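Local coordinates for protein CghA (Chaetomium globosum, PDB 6KBC) that belongs to the calycin clan, is built mainly from beta strands in two domains, and binds the ligand WK1 in a pocket, at residues A[89-94]-A[196-201]; A[81-86]-A[212-217]. One frame throughout, in Å; residues are numbered along the deposited sequence.

Contact 1 of 2, residues A[89-94]-A[196-201]. With WK1 ((2S)-3-[(2S,4E)-4-[[(1R,2S,4aR,6S,8R,8aS)-2-[(E)-but-2-en-2-yl]-6,8-dimethyl-1,2,4a,5,6,7,8,8a-octahydronaphthalen-1-yl]-oxidanyl-methylidene]-3,5-bis(oxidanylidene)pyrrolidin-2-yl]-2-methyl-2-oxidanyl-propanoic acid), chain B.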
loop_
_atom_site.group_PDB
_atom_site.type_symbol
_atom_site.label_atom_id
_atom_site.label_comp_id
_atom_site.label_asym_id
_atom_site.label_seq_id
_atom_site.Cartn_x
_atom_site.Cartn_y
_atom_site.Cartn_z
ATOM N N THR A 89 17.133 -9.750 9.060
ATOM C CA THR A 89 17.014 -10.270 7.708
ATOM C C THR A 89 15.947 -9.508 6.938
ATOM O O THR A 89 14.859 -9.237 7.449
ATOM C CB THR A 89 16.660 -11.754 7.711
ATOM O OG1 THR A 89 17.515 -12.456 8.616
ATOM C CG2 THR A 89 16.834 -12.318 6.319
ATOM N N VAL A 90 16.271 -9.147 5.702
ATOM C CA VAL A 90 15.284 -8.611 4.783
ATOM C C VAL A 90 15.417 -9.376 3.477
ATOM O O VAL A 90 16.483 -9.902 3.142
ATOM C CB VAL A 90 15.443 -7.090 4.564
ATOM C CG1 VAL A 90 15.266 -6.345 5.892
ATOM C CG2 VAL A 90 16.792 -6.792 3.933
ATOM N N TRP A 91 14.317 -9.442 2.742
ATOM C CA TRP A 91 14.244 -10.222 1.520
ATOM C C TRP A 91 13.352 -9.469 0.555
ATOM O O TRP A 91 12.186 -9.202 0.865
ATOM C CB TRP A 91 13.685 -11.616 1.806
ATOM C CG TRP A 91 13.779 -12.596 0.683
ATOM C CD1 TRP A 91 14.741 -13.554 0.503
ATOM C CD2 TRP A 91 12.850 -12.750 -0.400
ATOM N NE1 TRP A 91 14.471 -14.285 -0.632
ATOM C CE2 TRP A 91 13.313 -13.817 -1.199
ATOM C CE3 TRP A 91 11.674 -12.089 -0.772
ATOM C CZ2 TRP A 91 12.642 -14.234 -2.352
ATOM C CZ3 TRP A 91 11.004 -12.509 -1.913
ATOM C CH2 TRP A 91 11.490 -13.574 -2.690
ATOM N N SER A 92 13.902 -9.124 -0.602
ATOM C CA SER A 92 13.193 -8.331 -1.593
ATOM C C SER A 92 13.482 -8.921 -2.955
ATOM O O SER A 92 14.643 -8.997 -3.364
ATOM C CB SER A 92 13.619 -6.855 -1.549
ATOM O OG SER A 92 13.302 -6.264 -0.293
ATOM N N GLN A 93 12.435 -9.330 -3.653
ATOM C CA GLN A 93 12.594 -9.795 -5.017
ATOM C C GLN A 93 11.330 -9.473 -5.789
ATOM O O GLN A 93 10.239 -9.383 -5.218
ATOM C CB GLN A 93 12.872 -11.301 -5.082
ATOM C CG GLN A 93 14.271 -11.713 -4.686
ATOM C CD GLN A 93 14.518 -13.177 -4.976
ATOM O OE1 GLN A 93 13.880 -13.757 -5.857
ATOM N NE2 GLN A 93 15.440 -13.786 -4.235
ATOM N N HIS A 94 11.499 -9.290 -7.091
ATOM C CA HIS A 94 10.395 -9.253 -8.033
ATOM C C HIS A 94 10.271 -10.612 -8.693
ATOM O O HIS A 94 11.273 -11.210 -9.093
ATOM C CB HIS A 94 10.619 -8.191 -9.105
ATOM C CG HIS A 94 10.644 -6.792 -8.577
ATOM N ND1 HIS A 94 10.914 -5.701 -9.373
ATOM C CD2 HIS A 94 10.415 -6.306 -7.334
ATOM C CE1 HIS A 94 10.861 -4.602 -8.642
ATOM N NE2 HIS A 94 10.553 -4.941 -7.401
ATOM N N LEU A 196 5.382 -18.916 5.151
ATOM C CA LEU A 196 6.173 -18.666 3.964
ATOM C C LEU A 196 7.566 -19.227 4.166
ATOM O O LEU A 196 8.080 -19.259 5.287
ATOM C CB LEU A 196 6.269 -17.147 3.663
ATOM C CG LEU A 196 5.022 -16.451 3.117
ATOM C CD1 LEU A 196 5.227 -14.946 3.213
ATOM C CD2 LEU A 196 4.772 -16.846 1.678
ATOM N N THR A 197 8.180 -19.641 3.060
ATOM C CA THR A 197 9.562 -20.090 3.064
ATOM C C THR A 197 10.319 -19.302 2.013
ATOM O O THR A 197 9.913 -19.272 0.846
ATOM C CB THR A 197 9.670 -21.598 2.798
ATOM O OG1 THR A 197 8.880 -22.290 3.763
ATOM C CG2 THR A 197 11.113 -22.060 2.909
ATOM N N PHE A 198 11.400 -18.650 2.441
ATOM C CA PHE A 198 12.231 -17.817 1.586
ATOM C C PHE A 198 13.596 -18.465 1.434
ATOM O O PHE A 198 14.169 -18.966 2.409
ATOM C CB PHE A 198 12.437 -16.417 2.176
ATOM C CG PHE A 198 11.170 -15.638 2.388
ATOM C CD1 PHE A 198 10.363 -15.889 3.483
ATOM C CD2 PHE A 198 10.820 -14.607 1.525
ATOM C CE1 PHE A 198 9.211 -15.153 3.699
ATOM C CE2 PHE A 198 9.672 -13.874 1.734
ATOM C CZ PHE A 198 8.864 -14.151 2.821
ATOM N N HIS A 199 14.132 -18.430 0.225
ATOM C CA HIS A 199 15.475 -18.928 -0.024
ATOM C C HIS A 199 16.434 -17.746 0.035
ATOM O O HIS A 199 16.288 -16.784 -0.724
ATOM C CB HIS A 199 15.525 -19.686 -1.352
ATOM C CG HIS A 199 14.592 -20.869 -1.386
ATOM N ND1 HIS A 199 13.219 -20.739 -1.451
ATOM C CD2 HIS A 199 14.836 -22.202 -1.327
ATOM C CE1 HIS A 199 12.659 -21.935 -1.445
ATOM N NE2 HIS A 199 13.618 -22.840 -1.374
ATOM N N ILE A 200 17.377 -17.802 0.965
ATOM C CA ILE A 200 18.360 -16.701 1.163
ATOM C C ILE A 200 19.659 -17.079 0.453
ATOM O O ILE A 200 20.175 -18.165 0.718
ATOM C CB ILE A 200 18.602 -16.504 2.666
ATOM C CG1 ILE A 200 17.313 -16.611 3.487
ATOM C CG2 ILE A 200 19.355 -15.214 2.934
ATOM C CD1 ILE A 200 16.414 -15.407 3.390
ATOM N N ASP A 201 20.161 -16.199 -0.409
ATOM C CA ASP A 201 21.439 -16.465 -1.114
ATOM C C ASP A 201 22.582 -16.560 -0.095
ATOM O O ASP A 201 22.929 -15.520 0.471
ATOM C CB ASP A 201 21.689 -15.430 -2.204
ATOM C CG ASP A 201 20.747 -15.557 -3.385
ATOM O OD1 ASP A 201 19.689 -16.192 -3.224
ATOM O OD2 ASP A 201 21.077 -15.018 -4.458
HETATM O O WK1 B . 10.589 -2.985 -5.740
HETATM C C17 WK1 B . 9.933 -3.056 -4.732
HETATM O O1 WK1 B . 9.901 -4.046 -4.057
HETATM C C19 WK1 B . 9.140 -1.899 -4.281
HETATM O O2 WK1 B . 9.356 -0.767 -5.053
HETATM C C18 WK1 B . 9.568 -1.531 -2.894
HETATM C C20 WK1 B . 7.719 -2.366 -4.429
HETATM C C22 WK1 B . 6.792 -1.503 -3.674
HETATM N N WK1 B . 5.406 -1.918 -3.565
HETATM C C21 WK1 B . 4.611 -0.881 -3.808
HETATM O O5 WK1 B . 3.303 -0.971 -3.751
HETATM C C23 WK1 B . 6.669 -0.124 -4.088
HETATM O O4 WK1 B . 7.670 0.695 -4.338
HETATM C C24 WK1 B . 5.331 0.350 -4.169
HETATM C C16 WK1 B . 4.885 1.694 -4.519
HETATM O O3 WK1 B . 5.781 2.567 -4.773
HETATM C C9 WK1 B . 3.461 2.054 -4.440
HETATM C C8 WK1 B . 3.345 2.400 -2.929
HETATM C C12 WK1 B . 4.088 1.551 -1.918
HETATM C C13 WK1 B . 3.523 0.552 -1.277
HETATM C C90 WK1 B . 4.283 -0.270 -0.293
HETATM C C14 WK1 B . 5.517 1.834 -1.620
HETATM C C7 WK1 B . 3.771 3.809 -2.645
HETATM C C6 WK1 B . 3.231 4.781 -3.332
HETATM C C3 WK1 B . 2.445 4.398 -4.545
HETATM C C4 WK1 B . 3.044 3.234 -5.306
HETATM C C5 WK1 B . 2.001 2.780 -6.309
HETATM C C11 WK1 B . 2.586 1.756 -7.230
HETATM C C2 WK1 B . 2.033 5.523 -5.459
HETATM C C1 WK1 B . 0.858 4.996 -6.220
HETATM C C10 WK1 B . 0.133 6.008 -7.045
HETATM C C WK1 B . 1.359 3.898 -7.107
HETATM O O HOH W 1 16.667 -16.533 -4.742
#
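Trp-91 turns one face of its indole to the edge of the Phe-198 ring, and Phe-198 CD2 comes to 3.4 Å from Trp-91 CD2. The ring planes stand at 67°, which makes this a T-shaped (edge-to-face) pair, its phenyl edge directed at the indole face. Phe-198 CB adds a CH-pi contact, 4.1 Å from the centroid of the five-membered ring of Trp-91. The Trp-91 side chain leaves the backbone toward strand 196-200, and chi1 (-170°) sets CG anti to the backbone N. The opposite face of the indole is covered toward the rim by Gln-93 CG, from the same side of strand 90-94. Tryptophan suits this place because its apolar faces come with a polar edge: NE1 donates to His-199 O at 3.1 Å, with the acceptor close to the ring plane and the donor well above the carbonyl plane. Ile-200 extends the apolar patch, setting CD1 3.8 Å from Trp-91 CD1 and 4.3 Å from Thr-89 CG2. Farther along the strand, His-94 NE2 donates to WK1 O at 2.6 Å and meets it at the ring edge, while His-94 ND1 is hydrogen-bonded to Arg-78. The two strands run at 88° to each other, their axes 8.9 Å apart, and pack through side chains, consistent with the near-orthogonal packing of strands across the interior of calycin-type beta barrels.

Contact 2 of 2, residues A[81-86]-A[212-217]. With WK1 ((2S)-3-[(2S,4E)-4-[[(1R,2S,4aR,6S,8R,8aS)-2-[(E)-but-2-en-2-yl]-6,8-dimethyl-1,2,4a,5,6,7,8,8a-octahydronaphthalen-1-yl]-oxidanyl-methylidene]-3,5-bis(oxidanylidene)pyrrolidin-2-yl]-2-methyl-2-oxidanyl-propanoic acid), chain B.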
loop_
_atom_site.group_PDB
_atom_site.type_symbol
_atom_site.label_atom_id
_atom_site.label_comp_id
_atom_site.label_asym_id
_atom_site.label_seq_id
_atom_site.Cartn_x
_atom_site.Cartn_y
_atom_site.Cartn_z
ATOM N N ILE A 81 7.882 -8.177 -3.994
ATOM C CA ILE A 81 7.775 -8.781 -2.674
ATOM C C ILE A 81 8.842 -8.214 -1.757
ATOM O O ILE A 81 10.013 -8.114 -2.137
ATOM C CB ILE A 81 7.902 -10.317 -2.735
ATOM C CG1 ILE A 81 6.836 -10.903 -3.655
ATOM C CG2 ILE A 81 7.770 -10.900 -1.334
ATOM C CD1 ILE A 81 7.221 -12.269 -4.227
ATOM N N ASN A 82 8.444 -7.888 -0.532
ATOM C CA ASN A 82 9.394 -7.470 0.487
ATOM C C ASN A 82 9.058 -8.169 1.792
ATOM O O ASN A 82 7.888 -8.267 2.165
ATOM C CB ASN A 82 9.367 -5.955 0.687
ATOM C CG ASN A 82 9.913 -5.216 -0.507
ATOM O OD1 ASN A 82 11.122 -5.062 -0.637
ATOM N ND2 ASN A 82 9.029 -4.789 -1.411
ATOM N N ALA A 83 10.092 -8.609 2.502
ATOM C CA ALA A 83 9.905 -9.327 3.753
ATOM C C ALA A 83 10.985 -8.899 4.728
ATOM O O ALA A 83 12.126 -8.650 4.324
ATOM C CB ALA A 83 9.959 -10.851 3.533
ATOM N N ALA A 84 10.621 -8.806 6.006
ATOM C CA ALA A 84 11.545 -8.383 7.048
ATOM C C ALA A 84 11.361 -9.263 8.275
ATOM O O ALA A 84 10.237 -9.649 8.604
ATOM C CB ALA A 84 11.335 -6.910 7.429
ATOM N N TRP A 85 12.467 -9.565 8.952
ATOM C CA TRP A 85 12.459 -10.304 10.209
ATOM C C TRP A 85 13.129 -9.454 11.278
ATOM O O TRP A 85 14.079 -8.727 10.993
ATOM C CB TRP A 85 13.234 -11.627 10.111
ATOM C CG TRP A 85 12.630 -12.712 9.278
ATOM C CD1 TRP A 85 12.005 -13.849 9.735
ATOM C CD2 TRP A 85 12.614 -12.794 7.844
ATOM N NE1 TRP A 85 11.598 -14.617 8.672
ATOM C CE2 TRP A 85 11.973 -14.004 7.503
ATOM C CE3 TRP A 85 13.082 -11.965 6.817
ATOM C CZ2 TRP A 85 11.778 -14.397 6.181
ATOM C CZ3 TRP A 85 12.888 -12.354 5.506
ATOM C CH2 TRP A 85 12.237 -13.564 5.195
ATOM N N SER A 86 12.663 -9.598 12.520
ATOM C CA SER A 86 13.215 -8.803 13.616
ATOM C C SER A 86 14.714 -9.020 13.792
ATOM O O SER A 86 15.393 -8.154 14.352
ATOM C CB SER A 86 12.494 -9.134 14.927
ATOM O OG SER A 86 12.565 -10.522 15.205
ATOM N N LYS A 212 14.618 -19.705 4.939
ATOM C CA LYS A 212 14.183 -19.007 6.135
ATOM C C LYS A 212 12.669 -18.986 6.137
ATOM O O LYS A 212 12.044 -18.786 5.093
ATOM C CB LYS A 212 14.740 -17.569 6.205
ATOM C CG LYS A 212 14.678 -16.948 7.606
ATOM C CD LYS A 212 15.307 -15.557 7.624
ATOM C CE LYS A 212 15.358 -14.948 9.021
ATOM N NZ LYS A 212 16.572 -15.340 9.813
ATOM N N ARG A 213 12.086 -19.197 7.309
ATOM C CA ARG A 213 10.644 -19.264 7.449
ATOM C C ARG A 213 10.106 -17.963 8.021
ATOM O O ARG A 213 10.762 -17.289 8.819
ATOM C CB ARG A 213 10.236 -20.419 8.366
ATOM C CG ARG A 213 10.662 -21.800 7.872
ATOM C CD ARG A 213 9.651 -22.415 6.919
ATOM N NE ARG A 213 8.620 -23.157 7.637
ATOM C CZ ARG A 213 7.345 -22.777 7.710
ATOM N NH1 ARG A 213 6.943 -21.672 7.085
ATOM N NH2 ARG A 213 6.464 -23.508 8.384
ATOM N N MET A 214 8.893 -17.616 7.606
ATOM C CA MET A 214 8.114 -16.589 8.276
ATOM C C MET A 214 6.742 -17.166 8.559
ATOM O O MET A 214 5.996 -17.479 7.625
ATOM C CB MET A 214 7.991 -15.321 7.431
ATOM C CG MET A 214 7.271 -14.216 8.169
ATOM S SD MET A 214 7.151 -12.742 7.131
ATOM C CE MET A 214 8.886 -12.275 7.019
ATOM N N VAL A 215 6.411 -17.302 9.839
ATOM C CA VAL A 215 5.176 -17.942 10.259
ATOM C C VAL A 215 4.471 -16.996 11.209
ATOM O O VAL A 215 5.026 -16.631 12.253
ATOM C CB VAL A 215 5.414 -19.294 10.954
ATOM C CG1 VAL A 215 4.094 -19.826 11.512
ATOM C CG2 VAL A 215 6.052 -20.284 10.021
ATOM N N LEU A 216 3.254 -16.608 10.859
ATOM C CA LEU A 216 2.404 -15.832 11.750
ATOM C C LEU A 216 1.065 -16.545 11.770
ATOM O O LEU A 216 0.379 -16.596 10.746
ATOM C CB LEU A 216 2.267 -14.385 11.276
ATOM C CG LEU A 216 3.584 -13.619 11.218
ATOM C CD1 LEU A 216 3.397 -12.294 10.482
ATOM C CD2 LEU A 216 4.146 -13.411 12.638
ATOM N N GLY A 217 0.717 -17.120 12.918
ATOM C CA GLY A 217 -0.474 -17.925 13.032
ATOM C C GLY A 217 -1.707 -17.088 13.276
ATOM O O GLY A 217 -1.648 -15.882 13.587
HETATM O O WK1 B . 10.589 -2.985 -5.740
HETATM C C17 WK1 B . 9.933 -3.056 -4.732
HETATM O O1 WK1 B . 9.901 -4.046 -4.057
HETATM C C19 WK1 B . 9.140 -1.899 -4.281
HETATM O O2 WK1 B . 9.356 -0.767 -5.053
HETATM C C18 WK1 B . 9.568 -1.531 -2.894
HETATM C C20 WK1 B . 7.719 -2.366 -4.429
HETATM C C22 WK1 B . 6.792 -1.503 -3.674
HETATM N N WK1 B . 5.406 -1.918 -3.565
HETATM C C21 WK1 B . 4.611 -0.881 -3.808
HETATM O O5 WK1 B . 3.303 -0.971 -3.751
HETATM C C23 WK1 B . 6.669 -0.124 -4.088
HETATM O O4 WK1 B . 7.670 0.695 -4.338
HETATM C C24 WK1 B . 5.331 0.350 -4.169
HETATM C C16 WK1 B . 4.885 1.694 -4.519
HETATM O O3 WK1 B . 5.781 2.567 -4.773
HETATM C C9 WK1 B . 3.461 2.054 -4.440
HETATM C C8 WK1 B . 3.345 2.400 -2.929
HETATM C C12 WK1 B . 4.088 1.551 -1.918
HETATM C C13 WK1 B . 3.523 0.552 -1.277
HETATM C C90 WK1 B . 4.283 -0.270 -0.293
HETATM C C14 WK1 B . 5.517 1.834 -1.620
HETATM C C7 WK1 B . 3.771 3.809 -2.645
HETATM C C6 WK1 B . 3.231 4.781 -3.332
HETATM C C3 WK1 B . 2.445 4.398 -4.545
HETATM C C4 WK1 B . 3.044 3.234 -5.306
HETATM C C5 WK1 B . 2.001 2.780 -6.309
HETATM C C11 WK1 B . 2.586 1.756 -7.230
HETATM C C2 WK1 B . 2.033 5.523 -5.459
HETATM C C1 WK1 B . 0.858 4.996 -6.220
HETATM C C10 WK1 B . 0.133 6.008 -7.045
HETATM C C WK1 B . 1.359 3.898 -7.107
#
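Trp-85 is clasped between Lys-212 and Met-214, whose side chains reach opposite faces of the indole. Lys-212 is extended as far as CE, with CG anti to the backbone N; the Lys-212 and Trp-85 side chains run past each other in opposite directions, Lys-212 CE lying 3.5 Å from Trp-85 CG. A bend at the last torsion (chi4 86°) sets NZ over the face, 4.9 Å from the centroid of the five-membered ring, in a cation-pi contact, and NZ also forms a salt bridge with Asp-87. Met-214 is likewise extended to SD, then turns at chi3 (-67°) and brings CE over the six-membered ring, 3.6 Å from Trp-85 CE2. That methyl also packs against Ala-83 CB at 3.9 Å, where a small residue suits the close approach, and SD adds an oblique Met-aromatic contact. Between the two clasping chains, Trp-85 NE1 donates to Arg-213 O at 2.8 Å with an N-H...O angle of 161°, the acceptor near the ring plane. On strand 81-85, Asn-82 ND2 donates to WK1 O1 at 2.9 Å, and its OD1 is hydrogen-bonded with Ser-92 OG. Chemically, the buried indole has its N-H satisfied by a backbone carbonyl, while one face meets an apolar methyl and the other a lysine methylene chain; the ammonium would add electrostatic attraction to the ring, probably modest since its charge is partly balanced by Asp-87.

How the contacts relate
From the N terminus the chain first lays down 81-86, turns tightly, and returns as the antiparallel neighbour 89-94. About a hundred residues later, 196-201 comes back to 89-94 and closes the loop of contact 1. The next strand, 212-217, pairs antiparallel with 196-201 and reaches 81-86, closing contact 2, so contact 1 is nested inside contact 2 and the two do not cross. Together they join two strand pairs, 77-85 with 90-96 and 181-200 with 210-216, within the N-terminal part of the fold. Trp-85 and Phe-198 meet edge-to-face between the contacts, whose centres are about 9 Å apart, and both 81-86 and 89-94 reach WK1.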